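GCN5-related N-acetyltransferase (Streptococcus suis, PDB 3G3S) probably transfers an acetyl group from acetyl-coenzyme A to an amine, as members of the GCN5-related N-acetyltransferase family do, though its own substrate is not established. Local coordinates at residues P17-I20 against I21-C24; W221-T225 against L226-K230; V153-F156 against L157-L161; K66-G70 against K71-L75. All coordinates share one frame; numbering follows the deposited sequence. Where two conformers were deposited one is given.

Four local turns of one GNAT chain illustrate how a helix end is fitted to its place in the fold. Contact 1, the start of helix 19-26, is the buried example, with an indole laid over its own N-terminal turn; contact 3, the end of helix 153-159, is the surface one, held mainly by backbone bonds and by side chains paired one turn apart. Contacts 2 and 4 are partly buried and reach the same sheet, one leading from strand to capped helix, the other from helix to strand; they meet where H224 CE1 packs on I74 CD1. Between contacts 1 and 2 the carboxylates of E18 and D222 come close.

Contact 1 (P17-I20 against I21-C24); sequences PETI and IWTC
P17 meets the indole of W22 at the start of the helix, its CA lying 3.7 Å from W22 CZ2, with the proline CB a little farther from the same ring atom. E18, the N-cap residue, works here through its backbone: its carbonyl O accepts from W22 N at 3.3 Å, with the donor in the carbonyl plane, and takes a weak second bond from I21 N. That same oxygen sits over one face of the W22 ring, toward the rim. T19 CA lies over this face too, while T19 CG2 reaches W22 CZ3 at 3.6 Å; the indole is folded back along the helix because its CG stands beside the backbone N (chi1 -53°). A water bridges the other branch, donating to T19 OG1 and to T23 OG1 (2.6 Å), and T19 O receives T23 N. I20 O accepts C24 N at 2.9 Å, and I20 CG2 approaches C24 SG.

The first turn of helix 19-26 is thus largely buried. I20 packs against strands 42-48, 52-58 and 170-181, E186 and S180 are further partners of the T19 and T23 hydroxyls, and Y181 meets W22 edge-to-face.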
loop_
_atom_site.group_PDB
_atom_site.type_symbol
_atom_site.label_atom_id
_atom_site.label_comp_id
_atom_site.label_asym_id
_atom_site.label_seq_id
_atom_site.Cartn_x
_atom_site.Cartn_y
_atom_site.Cartn_z
ATOM N N PRO A 17 -13.640 -6.163 6.537
ATOM C CA PRO A 17 -13.125 -4.879 6.959
ATOM C C PRO A 17 -12.482 -4.813 8.372
ATOM O O PRO A 17 -12.875 -3.992 9.201
ATOM C CB PRO A 17 -14.392 -3.987 6.866
ATOM C CG PRO A 17 -15.478 -4.862 7.326
ATOM C CD PRO A 17 -15.089 -6.273 6.752
ATOM N N GLU A 18 -11.506 -5.684 8.643
ATOM C CA GLU A 18 -10.731 -5.618 9.864
ATOM C C GLU A 18 -9.365 -5.044 9.502
ATOM O O GLU A 18 -8.627 -5.633 8.719
ATOM C CB GLU A 18 -10.611 -6.990 10.504
ATOM C CG GLU A 18 -11.891 -7.447 11.157
ATOM C CD GLU A 18 -12.206 -6.751 12.466
ATOM O OE1 GLU A 18 -11.443 -5.870 12.907
ATOM O OE2 GLU A 18 -13.206 -7.174 13.101
ATOM N N THR A 19 -8.998 -3.913 10.106
ATOM C CA THR A 19 -7.804 -3.207 9.646
ATOM C C THR A 19 -6.496 -3.955 9.869
ATOM O O THR A 19 -5.544 -3.706 9.171
ATOM C CB THR A 19 -7.705 -1.752 10.185
ATOM O OG1 THR A 19 -7.177 -1.728 11.506
ATOM C CG2 THR A 19 -9.094 -1.026 10.095
ATOM N N ILE A 20 -6.454 -4.876 10.826
ATOM C CA ILE A 20 -5.235 -5.649 11.077
ATOM C C ILE A 20 -5.043 -6.608 9.898
ATOM O O ILE A 20 -3.894 -6.959 9.548
ATOM C CB ILE A 20 -5.314 -6.381 12.416
ATOM C CG1 ILE A 20 -5.234 -5.386 13.580
ATOM C CG2 ILE A 20 -4.183 -7.493 12.541
ATOM C CD1 ILE A 20 -5.770 -5.904 14.891
ATOM N N ILE A 21 -6.137 -7.083 9.305
ATOM C CA ILE A 21 -5.979 -7.880 8.083
ATOM C C ILE A 21 -5.378 -6.947 7.019
ATOM O O ILE A 21 -4.463 -7.289 6.294
ATOM C CB ILE A 21 -7.292 -8.519 7.552
ATOM C CG1 ILE A 21 -7.988 -9.388 8.603
ATOM C CG2 ILE A 21 -6.993 -9.349 6.244
ATOM C CD1 ILE A 21 -9.393 -9.838 8.188
ATOM N N TRP A 22 -5.906 -5.733 6.911
ATOM C CA TRP A 22 -5.322 -4.773 5.972
ATOM C C TRP A 22 -3.829 -4.538 6.247
ATOM O O TRP A 22 -3.007 -4.510 5.315
ATOM C CB TRP A 22 -6.079 -3.414 5.999
ATOM C CG TRP A 22 -7.538 -3.516 5.802
ATOM C CD1 TRP A 22 -8.244 -4.568 5.305
ATOM C CD2 TRP A 22 -8.497 -2.459 6.002
ATOM N NE1 TRP A 22 -9.580 -4.256 5.243
ATOM C CE2 TRP A 22 -9.753 -2.960 5.641
ATOM C CE3 TRP A 22 -8.402 -1.162 6.478
ATOM C CZ2 TRP A 22 -10.915 -2.210 5.737
ATOM C CZ3 TRP A 22 -9.554 -0.410 6.575
ATOM C CH2 TRP A 22 -10.792 -0.931 6.200
ATOM N N THR A 23 -3.461 -4.375 7.516
ATOM C CA THR A 23 -2.072 -4.214 7.878
ATOM C C THR A 23 -1.240 -5.366 7.306
ATOM O O THR A 23 -0.251 -5.159 6.568
ATOM C CB THR A 23 -1.939 -4.151 9.389
ATOM O OG1 THR A 23 -2.540 -2.908 9.832
ATOM C CG2 THR A 23 -0.431 -4.223 9.903
ATOM N N CYS A 24 -1.685 -6.564 7.638
ATOM C CA CYS A 24 -0.971 -7.781 7.203
ATOM C C CYS A 24 -0.852 -7.931 5.673
ATOM O O CYS A 24 0.220 -8.247 5.173
ATOM C CB CYS A 24 -1.599 -8.999 7.822
ATOM S SG CYS A 24 -1.478 -9.103 9.557
HETATM O O HOH W 1 -4.264 -1.645 11.391
#

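Contact 2 (W221-T225 against L226-K230); sequences WDAHT and LTSLK. With CAC (cacodylate ion), chain D.
L226 is the first helical residue after T225, the N-cap, whose hydroxyl and carbonyl both take bonds from the turn that follows. T227 comes next, with its CB near T225 OG1. S228 then makes the capping bond: its N donates to T225 OG1 at 3.0 Å. The threonine hydroxyl can reach forward over the turn to S228 N because it lies between its own backbone N and carbonyl carbon (chi1 58°), and S228 CB packs against it as well.

The S228 hydroxyl faces the other way, toward the strand. Its OG, anti to the backbone N (chi1 177°), accepts from W221 NE1 at 3.0 Å; the bond is bent, 140° at the hydrogen, with the oxygen tilted somewhat from the indole plane. The same OG donates to O1 of a cacodylate ion at 2.6 Å, and H224 N donates to that O1 at 2.9 Å in a nearly straight bond. Two donors thus grip the ion, which is probably from the crystallisation liquor. As modelled, its methyl carbon C1 lies over one face of W221, closer than a normal methyl-ring contact, so its exact placing is doubtful. L229 closes the first helical turn with its N on T225 O at 2.9 Å, and its CB touches A223 CB, which lies at the edge of the W221 ring.

Strand 218-223 thereby turns into helix 226-235, whose L231, A232 and L235 pack on W221. Y100 of strand 94-102 touches A223, L226 and L229, and strand 184-191 supplies I187 and V189 against the indole.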
loop_
_atom_site.group_PDB
_atom_site.type_symbol
_atom_site.label_atom_id
_atom_site.label_comp_id
_atom_site.label_asym_id
_atom_site.label_seq_id
_atom_site.Cartn_x
_atom_site.Cartn_y
_atom_site.Cartn_z
ATOM N N TRP A 221 -12.078 1.152 15.512
ATOM C CA TRP A 221 -12.417 0.494 16.779
ATOM C C TRP A 221 -12.992 -0.900 16.518
ATOM O O TRP A 221 -13.915 -1.072 15.711
ATOM C CB TRP A 221 -13.443 1.305 17.554
ATOM C CG TRP A 221 -13.581 0.962 18.998
ATOM C CD1 TRP A 221 -14.190 -0.135 19.538
ATOM C CD2 TRP A 221 -13.173 1.764 20.098
ATOM N NE1 TRP A 221 -14.166 -0.080 20.903
ATOM C CE2 TRP A 221 -13.552 1.076 21.287
ATOM C CE3 TRP A 221 -12.510 2.992 20.209
ATOM C CZ2 TRP A 221 -13.264 1.562 22.558
ATOM C CZ3 TRP A 221 -12.234 3.485 21.490
ATOM C CH2 TRP A 221 -12.616 2.765 22.643
ATOM N N ASP A 222 -12.443 -1.898 17.197
ATOM C CA ASP A 222 -12.950 -3.247 17.116
ATOM C C ASP A 222 -13.058 -3.662 18.591
ATOM O O ASP A 222 -12.063 -3.821 19.283
ATOM C CB ASP A 222 -12.022 -4.133 16.308
ATOM C CG ASP A 222 -12.669 -5.387 15.836
ATOM O OD1 ASP A 222 -13.604 -5.336 15.019
ATOM O OD2 ASP A 222 -12.140 -6.474 16.207
ATOM N N ALA A 223 -14.289 -3.770 19.074
ATOM C CA ALA A 223 -14.572 -3.950 20.486
ATOM C C ALA A 223 -14.321 -5.368 20.996
ATOM O O ALA A 223 -14.927 -6.316 20.522
ATOM C CB ALA A 223 -16.017 -3.532 20.773
ATOM N N HIS A 224 -13.474 -5.485 22.012
ATOM C CA HIS A 224 -13.182 -6.775 22.625
ATOM C C HIS A 224 -14.326 -7.272 23.493
ATOM O O HIS A 224 -14.476 -8.473 23.706
ATOM C CB HIS A 224 -11.921 -6.688 23.473
ATOM C CG HIS A 224 -11.449 -8.014 23.999
ATOM N ND1 HIS A 224 -11.120 -9.070 23.175
ATOM C CD2 HIS A 224 -11.205 -8.437 25.266
ATOM C CE1 HIS A 224 -10.696 -10.087 23.907
ATOM N NE2 HIS A 224 -10.738 -9.730 25.183
ATOM N N THR A 225 -15.146 -6.340 23.981
ATOM C CA THR A 225 -16.261 -6.652 24.864
ATOM C C THR A 225 -17.428 -5.700 24.612
ATOM O O THR A 225 -17.273 -4.663 23.976
ATOM C CB THR A 225 -15.852 -6.410 26.289
ATOM O OG1 THR A 225 -15.444 -5.044 26.402
ATOM C CG2 THR A 225 -14.681 -7.316 26.701
ATOM N N LEU A 226 -18.589 -6.054 25.131
ATOM C CA LEU A 226 -19.751 -5.184 25.054
ATOM C C LEU A 226 -19.457 -3.833 25.707
ATOM O O LEU A 226 -19.910 -2.784 25.228
ATOM C CB LEU A 226 -20.961 -5.833 25.742
ATOM C CG LEU A 226 -21.896 -6.676 24.905
ATOM C CD1 LEU A 226 -22.722 -7.615 25.791
ATOM C CD2 LEU A 226 -22.784 -5.745 24.050
ATOM N N THR A 227 -18.713 -3.860 26.810
ATOM C CA THR A 227 -18.350 -2.657 27.510
ATOM C C THR A 227 -17.557 -1.759 26.585
ATOM O O THR A 227 -17.763 -0.537 26.541
ATOM C CB THR A 227 -17.518 -3.002 28.760
ATOM O OG1 THR A 227 -18.363 -3.672 29.685
ATOM C CG2 THR A 227 -16.951 -1.781 29.439
ATOM N N SER A 228 -16.643 -2.369 25.844
ATOM C CA SER A 228 -15.844 -1.628 24.900
ATOM C C SER A 228 -16.704 -1.076 23.773
ATOM O O SER A 228 -16.440 0.028 23.285
ATOM C CB SER A 228 -14.753 -2.504 24.305
ATOM O OG SER A 228 -14.068 -1.747 23.343
ATOM N N LEU A 229 -17.726 -1.832 23.372
ATOM C CA LEU A 229 -18.610 -1.399 22.307
ATOM C C LEU A 229 -19.355 -0.165 22.761
ATOM O O LEU A 229 -19.428 0.824 22.015
ATOM C CB LEU A 229 -19.605 -2.486 21.905
ATOM C CG LEU A 229 -20.678 -2.032 20.911
ATOM C CD1 LEU A 229 -20.052 -1.525 19.606
ATOM C CD2 LEU A 229 -21.650 -3.141 20.674
ATOM N N LYS A 230 -19.887 -0.230 23.987
ATOM C CA LYS A 230 -20.665 0.895 24.542
ATOM C C LYS A 230 -19.847 2.170 24.635
ATOM O O LYS A 230 -20.384 3.250 24.431
ATOM C CB LYS A 230 -21.290 0.525 25.885
ATOM C CG LYS A 230 -22.449 -0.478 25.761
HETATM AS AS CAC D . -10.549 -2.263 22.098
HETATM O O1 CAC D . -11.905 -3.168 22.813
HETATM O O2 CAC D . -9.850 -3.246 20.840
HETATM C C1 CAC D . -10.896 -0.453 21.397
HETATM C C2 CAC D . -9.109 -1.858 23.399
#

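Contact 3 (V153-F156 against L157-L161); sequences VEQF and LDLGL
F156 O takes the shortest bond of this helix end, from G160 N at 2.7 Å, with the donor tilted from the carbonyl plane. It is the last of four successive i to i+4 bonds, and it keeps G160 attached although that residue is the first to leave helical geometry. The one before it, L159 N to Q155 O at 2.8 Å, is almost linear, 172° at the hydrogen; the earlier two run from L157 N to V153 O and from D158 N to E154 O.

The F156 ring swings along the helix toward its end, CG anti to the backbone N (chi1 176°), and presents one face to G160 CA, which stands 4.1 Å above the ring plane toward the rim. Past the glycine, L161 N approaches F156 CZ at 3.9 Å. On the flank, the side chains of V153 and L157 lie side by side, pointing the same way, with V153 CG2 4.1 Å from L157 CD1. The extended chain of Q155 is crossed by L159, whose CD1 meets Q155 CG at 4.0 Å; the amide beyond is held by I151 N on OE1.

Helix 153-159 lies at the surface, with V153 and L157 turned to helix 131-139, where R131 also pairs with E154. F156 packs on S176 and S177 of strand 170-181 and meets Y150 edge-to-face, while L161 leads into strand 162-167 against helix 200-214.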
loop_
_atom_site.group_PDB
_atom_site.type_symbol
_atom_site.label_atom_id
_atom_site.label_comp_id
_atom_site.label_asym_id
_atom_site.label_seq_id
_atom_site.Cartn_x
_atom_site.Cartn_y
_atom_site.Cartn_z
ATOM N N VAL A 153 10.856 1.505 19.448
ATOM C CA VAL A 153 10.382 2.885 19.624
ATOM C C VAL A 153 10.375 3.700 18.316
ATOM O O VAL A 153 9.490 4.529 18.066
ATOM C CB VAL A 153 11.214 3.595 20.728
ATOM C CG1 VAL A 153 12.675 3.684 20.329
ATOM C CG2 VAL A 153 10.640 4.972 21.053
ATOM N N GLU A 154 11.365 3.431 17.478
ATOM C CA GLU A 154 11.541 4.110 16.219
ATOM C C GLU A 154 10.361 3.805 15.300
ATOM O O GLU A 154 9.759 4.712 14.719
ATOM C CB GLU A 154 12.858 3.647 15.557
ATOM C CG GLU A 154 14.117 3.696 16.471
ATOM C CD GLU A 154 14.463 5.089 16.893
ATOM O OE1 GLU A 154 13.830 6.033 16.371
ATOM O OE2 GLU A 154 15.395 5.248 17.709
ATOM N N GLN A 155 10.028 2.526 15.167
ATOM C CA GLN A 155 8.869 2.143 14.381
ATOM C C GLN A 155 7.576 2.711 15.011
ATOM O O GLN A 155 6.718 3.258 14.305
ATOM C CB GLN A 155 8.789 0.634 14.256
ATOM C CG GLN A 155 7.898 0.202 13.108
ATOM C CD GLN A 155 7.639 -1.283 13.067
ATOM O OE1 GLN A 155 7.262 -1.899 14.072
ATOM N NE2 GLN A 155 7.746 -1.851 11.883
ATOM N N PHE A 156 7.435 2.625 16.336
ATOM C CA PHE A 156 6.228 3.154 16.957
ATOM C C PHE A 156 6.085 4.632 16.666
ATOM O O PHE A 156 5.026 5.075 16.272
ATOM C CB PHE A 156 6.181 2.960 18.465
ATOM C CG PHE A 156 4.973 3.591 19.077
ATOM C CD1 PHE A 156 3.750 2.938 19.021
ATOM C CD2 PHE A 156 5.040 4.858 19.653
ATOM C CE1 PHE A 156 2.606 3.506 19.536
ATOM C CE2 PHE A 156 3.893 5.447 20.189
ATOM C CZ PHE A 156 2.667 4.773 20.100
ATOM N N LEU A 157 7.152 5.398 16.853
ATOM C CA LEU A 157 7.065 6.839 16.587
ATOM C C LEU A 157 6.844 7.142 15.098
ATOM O O LEU A 157 6.165 8.082 14.750
ATOM C CB LEU A 157 8.320 7.561 17.114
ATOM C CG LEU A 157 8.460 7.674 18.630
ATOM C CD1 LEU A 157 9.752 8.367 19.013
ATOM C CD2 LEU A 157 7.268 8.410 19.228
ATOM N N ASP A 158 7.382 6.317 14.213
ATOM C CA ASP A 158 7.217 6.528 12.797
ATOM C C ASP A 158 5.803 6.200 12.307
ATOM O O ASP A 158 5.159 7.026 11.630
ATOM C CB ASP A 158 8.234 5.658 12.074
ATOM C CG ASP A 158 8.276 5.918 10.589
ATOM O OD1 ASP A 158 8.029 7.079 10.163
ATOM O OD2 ASP A 158 8.576 4.949 9.848
ATOM N N LEU A 159 5.308 5.012 12.675
ATOM C CA LEU A 159 4.022 4.488 12.186
ATOM C C LEU A 159 2.858 4.484 13.177
ATOM O O LEU A 159 1.701 4.377 12.767
ATOM C CB LEU A 159 4.216 3.039 11.722
ATOM C CG LEU A 159 5.330 2.750 10.703
ATOM C CD1 LEU A 159 5.276 1.266 10.308
ATOM C CD2 LEU A 159 5.208 3.621 9.481
ATOM N N GLY A 160 3.155 4.552 14.467
ATOM C CA GLY A 160 2.122 4.486 15.482
ATOM C C GLY A 160 1.761 5.861 15.990
ATOM O O GLY A 160 2.371 6.857 15.618
ATOM N N LEU A 161 0.775 5.895 16.874
ATOM C CA LEU A 161 0.292 7.121 17.462
ATOM C C LEU A 161 -0.461 6.740 18.740
ATOM O O LEU A 161 -1.245 5.767 18.760
ATOM C CB LEU A 161 -0.649 7.836 16.486
ATOM C CG LEU A 161 -1.231 9.172 16.968
ATOM C CD1 LEU A 161 -0.096 10.169 17.138
ATOM C CD2 LEU A 161 -2.286 9.686 16.013
#

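Contact 4 (K66-G70 against K71-L75); sequences KICEG and KNIIL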
loop_
_atom_site.group_PDB
_atom_site.type_symbol
_atom_site.label_atom_id
_atom_site.label_comp_id
_atom_site.label_asym_id
_atom_site.label_seq_id
_atom_site.Cartn_x
_atom_site.Cartn_y
_atom_site.Cartn_z
ATOM N N LYS A 66 -1.976 -24.439 13.882
ATOM C CA LYS A 66 -0.757 -24.788 14.615
ATOM C C LYS A 66 0.208 -23.626 14.778
ATOM O O LYS A 66 0.839 -23.486 15.831
ATOM C CB LYS A 66 -0.034 -25.946 13.940
ATOM C CG LYS A 66 -0.809 -27.232 14.072
ATOM C CD LYS A 66 -0.075 -28.397 13.446
ATOM C CE LYS A 66 -0.846 -29.695 13.659
ATOM N NZ LYS A 66 0.018 -30.885 13.373
ATOM N N ILE A 67 0.292 -22.780 13.750
ATOM C CA ILE A 67 1.146 -21.609 13.772
ATOM C C ILE A 67 0.711 -20.667 14.891
ATOM O O ILE A 67 1.526 -19.927 15.440
ATOM C CB ILE A 67 1.082 -20.825 12.420
ATOM C CG1 ILE A 67 1.568 -21.663 11.244
ATOM C CG2 ILE A 67 1.914 -19.545 12.483
ATOM C CD1 ILE A 67 1.397 -20.972 9.921
ATOM N N CYS A 68 -0.567 -20.684 15.233
ATOM C CA CYS A 68 -1.089 -19.841 16.293
ATOM C C CYS A 68 -0.895 -20.384 17.691
ATOM O O CYS A 68 -1.095 -19.661 18.649
ATOM C CB CYS A 68 -2.584 -19.620 16.071
ATOM S SG CYS A 68 -2.943 -18.868 14.486
ATOM N N GLU A 69 -0.510 -21.651 17.809
ATOM C CA GLU A 69 -0.395 -22.281 19.125
ATOM C C GLU A 69 0.746 -21.706 19.924
ATOM O O GLU A 69 1.761 -21.325 19.365
ATOM C CB GLU A 69 -0.195 -23.782 18.981
ATOM C CG GLU A 69 -1.401 -24.491 18.476
ATOM C CD GLU A 69 -1.141 -25.964 18.212
ATOM O OE1 GLU A 69 -0.075 -26.429 18.604
ATOM O OE2 GLU A 69 -1.987 -26.640 17.595
ATOM N N GLY A 70 0.566 -21.649 21.240
ATOM C CA GLY A 70 1.589 -21.137 22.128
ATOM C C GLY A 70 1.802 -19.631 22.089
ATOM O O GLY A 70 2.872 -19.144 22.491
ATOM N N LYS A 71 0.800 -18.898 21.606
ATOM C CA LYS A 71 0.859 -17.443 21.552
ATOM C C LYS A 71 -0.306 -16.832 22.304
ATOM O O LYS A 71 -1.381 -17.414 22.389
ATOM C CB LYS A 71 0.822 -16.958 20.107
ATOM C CG LYS A 71 2.004 -17.364 19.289
ATOM C CD LYS A 71 1.841 -16.854 17.873
ATOM C CE LYS A 71 3.080 -17.035 17.084
ATOM N NZ LYS A 71 3.467 -18.473 16.959
ATOM N N ASN A 72 -0.082 -15.638 22.849
ATOM C CA ASN A 72 -1.132 -14.888 23.505
ATOM C C ASN A 72 -1.978 -14.294 22.373
ATOM O O ASN A 72 -1.815 -13.125 22.016
ATOM C CB ASN A 72 -0.496 -13.809 24.366
ATOM C CG ASN A 72 -1.514 -12.956 25.070
ATOM O OD1 ASN A 72 -2.655 -13.389 25.297
ATOM N ND2 ASN A 72 -1.114 -11.714 25.423
ATOM N N ILE A 73 -2.890 -15.098 21.835
ATOM C CA ILE A 73 -3.579 -14.787 20.560
ATOM C C ILE A 73 -5.079 -14.842 20.561
ATOM O O ILE A 73 -5.673 -15.662 21.275
ATOM C CB ILE A 73 -3.065 -15.800 19.450
ATOM C CG1 ILE A 73 -3.487 -15.382 18.053
ATOM C CG2 ILE A 73 -3.556 -17.203 19.729
ATOM C CD1 ILE A 73 -2.614 -15.908 16.955
ATOM N N ILE A 74 -5.697 -13.909 19.814
ATOM C CA ILE A 74 -7.133 -13.958 19.529
ATOM C C ILE A 74 -7.267 -14.538 18.097
ATOM O O ILE A 74 -6.732 -13.956 17.133
ATOM C CB ILE A 74 -7.876 -12.568 19.667
ATOM C CG1 ILE A 74 -7.720 -12.007 21.106
ATOM C CG2 ILE A 74 -9.368 -12.704 19.251
ATOM C CD1 ILE A 74 -8.292 -10.552 21.298
ATOM N N LEU A 75 -7.909 -15.711 17.988
ATOM C CA LEU A 75 -8.185 -16.367 16.719
ATOM C C LEU A 75 -9.521 -15.858 16.194
ATOM O O LEU A 75 -10.535 -15.919 16.912
ATOM C CB LEU A 75 -8.326 -17.873 16.885
ATOM C CG LEU A 75 -7.150 -18.605 17.485
ATOM C CD1 LEU A 75 -7.452 -20.096 17.502
ATOM C CD2 LEU A 75 -5.929 -18.315 16.676
#
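K71 and I67 are joined by the one hydrogen bond that crosses this helix-to-strand turn: K71 NZ donates to I67 O at 2.9 Å, arriving nearly in line with the carbonyl (173° at the oxygen). A lysine ammonium thus occupies a carbonyl at the end of helix 62-68, a place where the helix dipole would probably welcome a positive charge. The chain reaches back by running straight as far as CE and then bending at its last torsion (chi4 61°), its CB passing C68 O at 3.6 Å.

The other half of the first shell is apolar and centres on C68. Its CB meets I73 CD1 at 3.8 Å, and in one of the two conformers of L75 it also meets L75 CD2, at 3.6 Å; two alternate strand residues then pack on one cysteine. I73 brings a second branch as well, CG2 resting 3.6 Å from C68 O.

What positions these groups is a type II beta turn from C68 to K71, with G70 at positive phi (73°) in its third place. E69, the second residue of the turn, donates from its N to K66 O at 3.0 Å, tying the turn to the helix; just after the turn, N72 centres an inverse gamma turn that leads into the strand. C68 O accepts a hydrogen bond from W248 NE1.

The turn closes the beta-alpha-beta unit of strand 52-58, helix 62-68 and strand 73-77. I67, C68 and I73 pack on strand 42-48, K71 and I73 on F52, and L75 on W248 of strand 239-248.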